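PDB 3JU7: putative PLP-dependent aminotransferase, which probably acts as a pyridoxal phosphate-dependent aminotransferase of the DegT/DnrJ/EryC1 family. Local coordinates for residues I5-R9 and S349-E354; V13-Y18 and A245-K249; I45-F50 and G199-S203. The contacts are given in a common frame with arbitrary orientation. Numbering follows the deposited sequence.

Interaction 1. Residues I5-R9 and S349-E354; sequences IPFLR and SLPLWE
The indole of W353 packs against segment 5-9, with R9 CB over one face of its five-membered ring, 3.8 Å from the centroid and 17° off the normal, a CH-pi contact. At the rim of the same indole, W353 NE1 donates a hydrogen bond to P6 O (2.9 Å, 149° at the hydrogen), and W353 CD1 comes within 3.3 Å of F7 O. The W353 chi1 of 24° lies between rotamer wells, with chi2 at -95°.

Segment 5-9 is irregular, F7 alone having helix-like angles (-71/-47). Segment 349-354 leaves strand 347-350 and continues extended. From F7 to R9 the chain runs in the same direction as P351 to W353, with CA separations of 4.8 Å (F7-P351) and 5.9 Å (R9-W353), yet the two share no direct backbone hydrogen bond. Instead, one water joins R9 O (2.8 Å) to E354 N (2.9 Å), and a second joins R9 O (2.5 Å) and R9 NH1 (2.8 Å) to E354 O (2.7 Å). Apolar contacts run from I5 CG2 to P351 CG (4.1 Å) and to W353 CZ2 (3.9 Å), and from P6 CD to W353 CZ2 (3.9 Å). Separately, the ring edge of F7, a t rotamer, meets S349 O at 3.4 Å through CE1.

Helix 358-368 packs on I5 and P351, and L352 faces helix 250-270, so the N-terminal arm is laid against the C-terminal part of the chain, around strand 347-350 and helix 358-368. One indole N-H, two waters and packing that includes two prolines thus replace the ladder of a paired strand.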
loop_
_atom_site.group_PDB
_atom_site.type_symbol
_atom_site.label_atom_id
_atom_site.label_comp_id
_atom_site.label_asym_id
_atom_site.label_seq_id
_atom_site.Cartn_x
_atom_site.Cartn_y
_atom_site.Cartn_z
ATOM N N ILE A 5 20.959 22.326 10.535
ATOM C CA ILE A 5 20.710 21.965 9.157
ATOM C C ILE A 5 20.251 20.508 9.223
ATOM O O ILE A 5 21.030 19.621 9.555
ATOM C CB ILE A 5 21.952 22.157 8.280
ATOM C CG1 ILE A 5 22.294 23.648 8.166
ATOM C CG2 ILE A 5 21.711 21.578 6.895
ATOM C CD1 ILE A 5 23.770 23.933 7.738
ATOM N N PRO A 6 18.964 20.260 8.989
ATOM C CA PRO A 6 18.435 18.901 9.064
ATOM C C PRO A 6 18.697 18.117 7.789
ATOM O O PRO A 6 18.936 18.724 6.745
ATOM C CB PRO A 6 16.953 19.128 9.189
ATOM C CG PRO A 6 16.740 20.386 8.383
ATOM C CD PRO A 6 17.916 21.235 8.690
ATOM N N PHE A 7 18.628 16.792 7.867
ATOM C CA PHE A 7 18.988 15.953 6.702
ATOM C C PHE A 7 17.943 16.075 5.610
ATOM O O PHE A 7 18.287 16.255 4.447
ATOM C CB PHE A 7 19.227 14.475 7.044
ATOM C CG PHE A 7 19.510 13.616 5.831
ATOM C CD1 PHE A 7 20.740 13.675 5.199
ATOM C CD2 PHE A 7 18.524 12.781 5.298
ATOM C CE1 PHE A 7 20.995 12.909 4.066
ATOM C CE2 PHE A 7 18.766 12.033 4.172
ATOM C CZ PHE A 7 20.026 12.092 3.560
ATOM N N LEU A 8 16.674 15.972 5.985
ATOM C CA LEU A 8 15.621 16.097 5.012
ATOM C C LEU A 8 14.687 17.243 5.361
ATOM O O LEU A 8 14.418 17.525 6.518
ATOM C CB LEU A 8 14.871 14.771 4.830
ATOM C CG LEU A 8 14.142 14.073 5.981
ATOM C CD1 LEU A 8 13.591 12.770 5.420
ATOM C CD2 LEU A 8 15.027 13.767 7.179
ATOM N N ARG A 9 14.269 17.950 4.329
ATOM C CA ARG A 9 13.297 18.980 4.468
ATOM C C ARG A 9 12.471 18.960 3.194
ATOM O O ARG A 9 12.747 19.685 2.238
ATOM C CB ARG A 9 13.949 20.342 4.672
ATOM C CG ARG A 9 12.917 21.453 4.911
ATOM C CD ARG A 9 13.521 22.823 4.975
ATOM N NE ARG A 9 12.558 23.776 5.521
ATOM C CZ ARG A 9 11.548 24.313 4.841
ATOM N NH1 ARG A 9 11.342 24.014 3.566
ATOM N NH2 ARG A 9 10.731 25.163 5.446
ATOM N N SER A 349 26.036 10.709 3.252
ATOM C CA SER A 349 24.875 11.325 2.621
ATOM C C SER A 349 24.736 12.747 3.150
ATOM O O SER A 349 24.418 12.944 4.321
ATOM C CB SER A 349 23.591 10.528 2.926
ATOM O OG SER A 349 23.677 9.181 2.475
ATOM N N LEU A 350 25.006 13.742 2.313
ATOM C CA LEU A 350 25.026 15.114 2.800
ATOM C C LEU A 350 23.706 15.770 2.457
ATOM O O LEU A 350 23.104 15.479 1.415
ATOM C CB LEU A 350 26.198 15.915 2.246
ATOM C CG LEU A 350 27.607 15.407 2.547
ATOM C CD1 LEU A 350 28.651 16.249 1.807
ATOM C CD2 LEU A 350 27.888 15.419 4.038
ATOM N N PRO A 351 23.246 16.669 3.328
ATOM C CA PRO A 351 21.944 17.221 3.074
ATOM C C PRO A 351 21.863 18.062 1.818
ATOM O O PRO A 351 22.786 18.809 1.470
ATOM C CB PRO A 351 21.642 18.055 4.331
ATOM C CG PRO A 351 22.847 18.078 5.125
ATOM C CD PRO A 351 23.733 16.975 4.679
ATOM N N LEU A 352 20.720 17.928 1.173
ATOM C CA LEU A 352 20.360 18.686 0.007
ATOM C C LEU A 352 18.840 18.709 0.001
ATOM O O LEU A 352 18.238 17.677 0.125
ATOM C CB LEU A 352 20.900 18.006 -1.243
ATOM C CG LEU A 352 20.873 18.766 -2.578
ATOM C CD1 LEU A 352 21.896 18.126 -3.564
ATOM C CD2 LEU A 352 19.505 18.783 -3.172
ATOM N N TRP A 353 18.223 19.885 -0.057
ATOM C CA TRP A 353 16.766 20.007 -0.140
ATOM C C TRP A 353 16.422 21.362 -0.719
ATOM O O TRP A 353 17.263 22.262 -0.703
ATOM C CB TRP A 353 16.055 19.838 1.213
ATOM C CG TRP A 353 16.873 20.140 2.429
ATOM C CD1 TRP A 353 17.558 19.235 3.185
ATOM C CD2 TRP A 353 17.097 21.418 3.031
ATOM N NE1 TRP A 353 18.186 19.865 4.223
ATOM C CE2 TRP A 353 17.925 21.208 4.150
ATOM C CE3 TRP A 353 16.679 22.713 2.737
ATOM C CZ2 TRP A 353 18.333 22.237 4.972
ATOM C CZ3 TRP A 353 17.080 23.736 3.549
ATOM C CH2 TRP A 353 17.906 23.499 4.653
ATOM N N GLU A 354 15.190 21.477 -1.226
ATOM C CA GLU A 354 14.713 22.699 -1.850
ATOM C C GLU A 354 14.775 23.798 -0.821
ATOM O O GLU A 354 14.288 23.635 0.292
ATOM C CB GLU A 354 13.263 22.565 -2.351
ATOM C CG GLU A 354 13.056 21.555 -3.506
ATOM C CD GLU A 354 11.577 21.422 -3.899
ATOM O OE1 GLU A 354 10.929 22.463 -4.094
ATOM O OE2 GLU A 354 11.053 20.288 -3.999
HETATM O O HOH W 1 13.353 19.297 -0.494
HETATM O O HOH W 2 12.501 22.160 1.749
#

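Interaction 2. Residues V13-Y18 and A245-K249; sequences VPVIEY and ATMKK
A partly buried loop-to-helix contact with a charged outer edge, this one lies at the periphery of the fold, where segment 13-18, leading into helix 19-28, meets the end of helix 237-248. Residues 15-17 take up helical backbone angles but are not a regular helix; a bond from E17 N to P14 O (3.0 Å) tightens the turn, and Y18 is the N-cap of helix 19-28. K249 is the first residue to leave helical angles after helix 237-248 and also the N-cap of helix 250-270. The nearest CA pairs are V13-T246 at 6.2 Å and Y18-A245 at 5.6 Å.

A245 is the apolar centre: its CB lies 3.7 Å from V13 CG2 and 3.8 Å from Y18 CB. A245 CB also approaches E17 O to 3.5 Å. V13, an m rotamer, places CG1 3.8 Å from K249 CG. A water spans V13 N (2.9 Å) and T246 OG1 (2.7 Å), while T246 OG1 also bonds to I242 O.

K248, with chi1 at 87° and the rest extended, carries NZ to E17 O (2.8 Å, hydrogen bond) and 3.5 Å from E17 OE1. K249, mmmt, places NZ 3.5 Å from E17 OE2. V15 N bonds to D26 of the second subunit, so the loop also belongs to the dimer interface. The K248 side chain lies about 6 Å from that of D20, seen to bind calcium in this protein, though not in this chain. E17, K248 and K249 thus form a salt-bridge network joining the entry of helix 19-28 to the junction of helices 237-248 and 250-270, beside a calcium ion about 4 Å from K248.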
loop_
_atom_site.group_PDB
_atom_site.type_symbol
_atom_site.label_atom_id
_atom_site.label_comp_id
_atom_site.label_asym_id
_atom_site.label_seq_id
_atom_site.Cartn_x
_atom_site.Cartn_y
_atom_site.Cartn_z
ATOM N N VAL A 13 4.409 20.426 -3.479
ATOM C CA VAL A 13 3.680 21.611 -3.914
ATOM C C VAL A 13 2.536 21.993 -2.937
ATOM O O VAL A 13 1.837 21.136 -2.418
ATOM C CB VAL A 13 3.172 21.480 -5.340
ATOM C CG1 VAL A 13 4.360 21.250 -6.232
ATOM C CG2 VAL A 13 2.172 20.365 -5.456
ATOM N N PRO A 14 2.386 23.285 -2.652
ATOM C CA PRO A 14 1.368 23.739 -1.729
ATOM C C PRO A 14 -0.049 23.504 -2.220
ATOM O O PRO A 14 -0.265 23.428 -3.421
ATOM C CB PRO A 14 1.615 25.262 -1.652
ATOM C CG PRO A 14 2.829 25.516 -2.375
ATOM C CD PRO A 14 3.100 24.405 -3.276
ATOM N N VAL A 15 -1.011 23.490 -1.297
ATOM C CA VAL A 15 -2.397 23.172 -1.661
ATOM C C VAL A 15 -2.972 24.060 -2.802
ATOM O O VAL A 15 -3.702 23.560 -3.654
ATOM C CB VAL A 15 -3.360 23.156 -0.440
ATOM C CG1 VAL A 15 -3.332 24.518 0.342
ATOM C CG2 VAL A 15 -4.788 22.744 -0.910
ATOM N N ILE A 16 -2.606 25.329 -2.875
ATOM C CA ILE A 16 -3.238 26.195 -3.904
ATOM C C ILE A 16 -3.014 25.608 -5.332
ATOM O O ILE A 16 -3.846 25.759 -6.199
ATOM C CB ILE A 16 -2.745 27.665 -3.804
ATOM C CG1 ILE A 16 -3.643 28.647 -4.581
ATOM C CG2 ILE A 16 -1.313 27.804 -4.329
ATOM C CD1 ILE A 16 -4.916 29.027 -3.932
ATOM N N GLU A 17 -1.894 24.902 -5.517
ATOM C CA GLU A 17 -1.472 24.344 -6.805
ATOM C C GLU A 17 -2.284 23.159 -7.311
ATOM O O GLU A 17 -2.307 22.942 -8.508
ATOM C CB GLU A 17 0.012 23.947 -6.736
ATOM C CG GLU A 17 0.984 25.093 -6.458
ATOM C CD GLU A 17 1.019 26.165 -7.544
ATOM O OE1 GLU A 17 0.418 25.982 -8.632
ATOM O OE2 GLU A 17 1.653 27.208 -7.317
ATOM N N TYR A 18 -2.935 22.400 -6.414
ATOM C CA TYR A 18 -3.855 21.332 -6.823
ATOM C C TYR A 18 -5.302 21.495 -6.303
ATOM O O TYR A 18 -6.039 20.525 -6.253
ATOM C CB TYR A 18 -3.305 19.946 -6.440
ATOM C CG TYR A 18 -2.956 19.806 -4.987
ATOM C CD1 TYR A 18 -1.710 20.176 -4.524
ATOM C CD2 TYR A 18 -3.896 19.358 -4.078
ATOM C CE1 TYR A 18 -1.398 20.078 -3.185
ATOM C CE2 TYR A 18 -3.609 19.260 -2.746
ATOM C CZ TYR A 18 -2.366 19.613 -2.295
ATOM O OH TYR A 18 -2.108 19.518 -0.967
ATOM N N ALA A 245 0.082 18.353 -10.118
ATOM C CA ALA A 245 0.568 19.687 -9.782
ATOM C C ALA A 245 2.069 19.658 -9.686
ATOM O O ALA A 245 2.714 20.664 -9.939
ATOM C CB ALA A 245 -0.056 20.213 -8.442
ATOM N N THR A 246 2.614 18.522 -9.260
ATOM C CA THR A 246 4.039 18.373 -9.163
ATOM C C THR A 246 4.674 18.308 -10.555
ATOM O O THR A 246 5.805 18.754 -10.715
ATOM C CB THR A 246 4.417 17.145 -8.356
ATOM O OG1 THR A 246 3.837 17.255 -7.057
ATOM C CG2 THR A 246 5.956 17.006 -8.228
HETATM N N MSE A 247 3.951 17.769 -11.549
HETATM C CA MSE A 247 4.410 17.797 -12.924
HETATM C C MSE A 247 4.512 19.230 -13.413
HETATM O O MSE A 247 5.422 19.546 -14.160
HETATM C CB MSE A 247 3.488 17.023 -13.906
HETATM C CG MSE A 247 3.559 15.509 -13.834
HETATM SE SE MSE A 247 5.240 14.821 -14.490
HETATM C CE MSE A 247 4.965 15.412 -16.309
ATOM N N LYS A 248 3.582 20.096 -13.040
ATOM C CA LYS A 248 3.647 21.451 -13.568
ATOM C C LYS A 248 4.805 22.257 -12.938
ATOM O O LYS A 248 5.390 23.130 -13.582
ATOM C CB LYS A 248 2.265 22.140 -13.529
ATOM C CG LYS A 248 1.845 22.874 -12.253
ATOM C CD LYS A 248 0.400 23.509 -12.359
ATOM C CE LYS A 248 -0.305 23.631 -10.945
ATOM N NZ LYS A 248 -1.679 24.244 -10.900
ATOM N N LYS A 249 5.183 21.934 -11.699
ATOM C CA LYS A 249 6.277 22.651 -11.021
ATOM C C LYS A 249 7.588 21.879 -11.077
ATOM O O LYS A 249 8.570 22.242 -10.393
ATOM C CB LYS A 249 5.929 22.908 -9.547
ATOM C CG LYS A 249 4.548 23.491 -9.322
ATOM C CD LYS A 249 4.377 24.861 -9.928
ATOM C CE LYS A 249 5.041 25.934 -9.102
ATOM N NZ LYS A 249 4.452 27.270 -9.439
HETATM O O HOH W 3 5.162 18.060 -4.880
#

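Interaction 3. Residues I45-F50 and G199-S203; sequences IMSGFF and GLIYS
Residues 45-48 form the last part of helix 36-48, and the chain then leaves it through F49 and F50 (-106/19); F49 N still bonds to I45 O (2.7 Å), while F50 N makes only weak bonds to I45 O and M46 O. Facing them is the extended strand 199-203. The backbones stand well apart, with CA atoms 9.9 Å apart for I45-L200 and 8.9 Å for F50-Y202, so side chains alone bridge the gap and no hydrogen bond crosses it.

From the strand, alternation sends L200 and Y202 toward the helix. The F50 and Y202 rings form an offset stack, centroids 4.0 Å apart and planes at 12°, with F50 CD1 3.4 Å from Y202 CE1; F50 is an m rotamer (chi2 -74°) and Y202 a t rotamer (chi2 83°). Selenomethionine M46, mmm, brings SE to the edge of the tyrosine ring, 4.4 Å from Y202 CE1. L200 takes a tp rotamer, so that L200 CD1 lies 3.8 Å from I45 CD1 and L200 CD2 4.4 Å from F50 CE2.

The tyrosine hydroxyl is bonded to R53 O and D178 N. Strand 199-203 lies between strands 55-59 and 182-186, antiparallel to both; V56 touches M46, F50, L200 and Y202, and Y185 touches F50. I201 and S203 point to the other face, onto helix 206-215, giving the alpha-beta-alpha layering of the fold.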
loop_
_atom_site.group_PDB
_atom_site.type_symbol
_atom_site.label_atom_id
_atom_site.label_comp_id
_atom_site.label_asym_id
_atom_site.label_seq_id
_atom_site.Cartn_x
_atom_site.Cartn_y
_atom_site.Cartn_z
ATOM N N ILE A 45 2.300 11.831 -17.798
ATOM C CA ILE A 45 3.627 11.233 -17.702
ATOM C C ILE A 45 4.054 10.604 -19.058
ATOM O O ILE A 45 5.183 10.774 -19.513
ATOM C CB ILE A 45 3.663 10.199 -16.575
ATOM C CG1 ILE A 45 3.556 10.912 -15.213
ATOM C CG2 ILE A 45 4.969 9.413 -16.613
ATOM C CD1 ILE A 45 3.253 9.956 -14.073
HETATM N N MSE A 46 3.140 9.895 -19.700
HETATM C CA MSE A 46 3.443 9.232 -20.981
HETATM C C MSE A 46 3.829 10.241 -22.048
HETATM O O MSE A 46 4.804 10.060 -22.764
HETATM C CB MSE A 46 2.260 8.348 -21.439
HETATM C CG MSE A 46 2.125 7.087 -20.625
HETATM SE SE MSE A 46 3.753 6.027 -20.638
HETATM C CE MSE A 46 4.014 6.040 -22.569
ATOM N N SER A 47 3.091 11.335 -22.109
ATOM C CA SER A 47 3.397 12.392 -23.056
ATOM C C SER A 47 4.619 13.187 -22.672
ATOM O O SER A 47 5.442 13.537 -23.510
ATOM C CB SER A 47 2.239 13.368 -23.147
ATOM O OG SER A 47 1.192 12.741 -23.826
ATOM N N GLY A 48 4.706 13.506 -21.399
ATOM C CA GLY A 48 5.738 14.404 -20.913
ATOM C C GLY A 48 7.080 13.729 -20.815
ATOM O O GLY A 48 8.078 14.313 -21.205
ATOM N N PHE A 49 7.113 12.495 -20.309
ATOM C CA PHE A 49 8.385 11.835 -20.105
ATOM C C PHE A 49 8.712 10.706 -21.078
ATOM O O PHE A 49 9.876 10.579 -21.483
ATOM C CB PHE A 49 8.482 11.317 -18.663
ATOM C CG PHE A 49 8.621 12.409 -17.623
ATOM C CD1 PHE A 49 9.337 13.558 -17.871
ATOM C CD2 PHE A 49 8.070 12.260 -16.374
ATOM C CE1 PHE A 49 9.457 14.555 -16.897
ATOM C CE2 PHE A 49 8.208 13.255 -15.402
ATOM C CZ PHE A 49 8.892 14.392 -15.668
ATOM N N PHE A 50 7.737 9.876 -21.443
ATOM C CA PHE A 50 8.071 8.632 -22.133
ATOM C C PHE A 50 7.780 8.586 -23.621
ATOM O O PHE A 50 7.715 7.503 -24.207
ATOM C CB PHE A 50 7.413 7.461 -21.439
ATOM C CG PHE A 50 7.931 7.212 -20.050
ATOM C CD1 PHE A 50 9.170 6.654 -19.866
ATOM C CD2 PHE A 50 7.169 7.527 -18.932
ATOM C CE1 PHE A 50 9.656 6.406 -18.580
ATOM C CE2 PHE A 50 7.659 7.278 -17.641
ATOM C CZ PHE A 50 8.891 6.724 -17.478
ATOM N N GLY A 199 3.945 6.106 -6.081
ATOM C CA GLY A 199 4.951 5.518 -6.926
ATOM C C GLY A 199 4.387 5.284 -8.310
ATOM O O GLY A 199 3.211 5.574 -8.561
ATOM N N LEU A 200 5.250 4.762 -9.194
ATOM C CA LEU A 200 4.933 4.523 -10.593
ATOM C C LEU A 200 5.718 3.319 -11.122
ATOM O O LEU A 200 6.866 3.041 -10.686
ATOM C CB LEU A 200 5.290 5.735 -11.413
ATOM C CG LEU A 200 4.754 5.824 -12.870
ATOM C CD1 LEU A 200 3.335 6.347 -12.927
ATOM C CD2 LEU A 200 5.638 6.653 -13.745
ATOM N N ILE A 201 5.096 2.600 -12.059
ATOM C CA ILE A 201 5.773 1.539 -12.800
ATOM C C ILE A 201 5.708 1.855 -14.270
ATOM O O ILE A 201 4.662 2.194 -14.768
ATOM C CB ILE A 201 5.186 0.116 -12.559
ATOM C CG1 ILE A 201 5.028 -0.140 -11.058
ATOM C CG2 ILE A 201 6.104 -0.922 -13.209
ATOM C CD1 ILE A 201 4.552 -1.559 -10.692
ATOM N N TYR A 202 6.846 1.765 -14.949
ATOM C CA TYR A 202 6.906 1.953 -16.400
ATOM C C TYR A 202 7.365 0.650 -17.043
ATOM O O TYR A 202 8.204 -0.049 -16.484
ATOM C CB TYR A 202 7.931 3.030 -16.786
ATOM C CG TYR A 202 8.179 3.057 -18.267
ATOM C CD1 TYR A 202 7.319 3.745 -19.126
ATOM C CD2 TYR A 202 9.235 2.340 -18.838
ATOM C CE1 TYR A 202 7.525 3.749 -20.501
ATOM C CE2 TYR A 202 9.440 2.344 -20.222
ATOM C CZ TYR A 202 8.596 3.065 -21.042
ATOM O OH TYR A 202 8.806 3.061 -22.411
ATOM N N SER A 203 6.806 0.328 -18.200
ATOM C CA SER A 203 7.369 -0.722 -19.058
ATOM C C SER A 203 7.055 -0.376 -20.490
ATOM O O SER A 203 6.053 0.289 -20.813
ATOM C CB SER A 203 6.886 -2.136 -18.705
ATOM O OG SER A 203 7.493 -3.132 -19.513
#

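How the interactions relate
Interaction 3 is the most thoroughly buried and purely apolar contact, stacking rings between a helix end and a sheet strand. Interaction 1 is also largely buried but mixes a tryptophan hydrogen bond with waters, consistent with its joining irregular backbone to the extension of a strand. Interaction 2 is the most exposed, and its salt bridges reflect that place. Interactions 1 and 2 use successive parts of the N-terminal region, whose segments adjoin in sequence, although their centres lie about 21 Å apart. Interactions 2 and 3 touch directly: M247 SE packs 3.5 Å from F49 CE2, linking helix 237-248 to the turn that follows helix 36-48. Along the chain, interaction 3 nests within interaction 2, which nests within interaction 1.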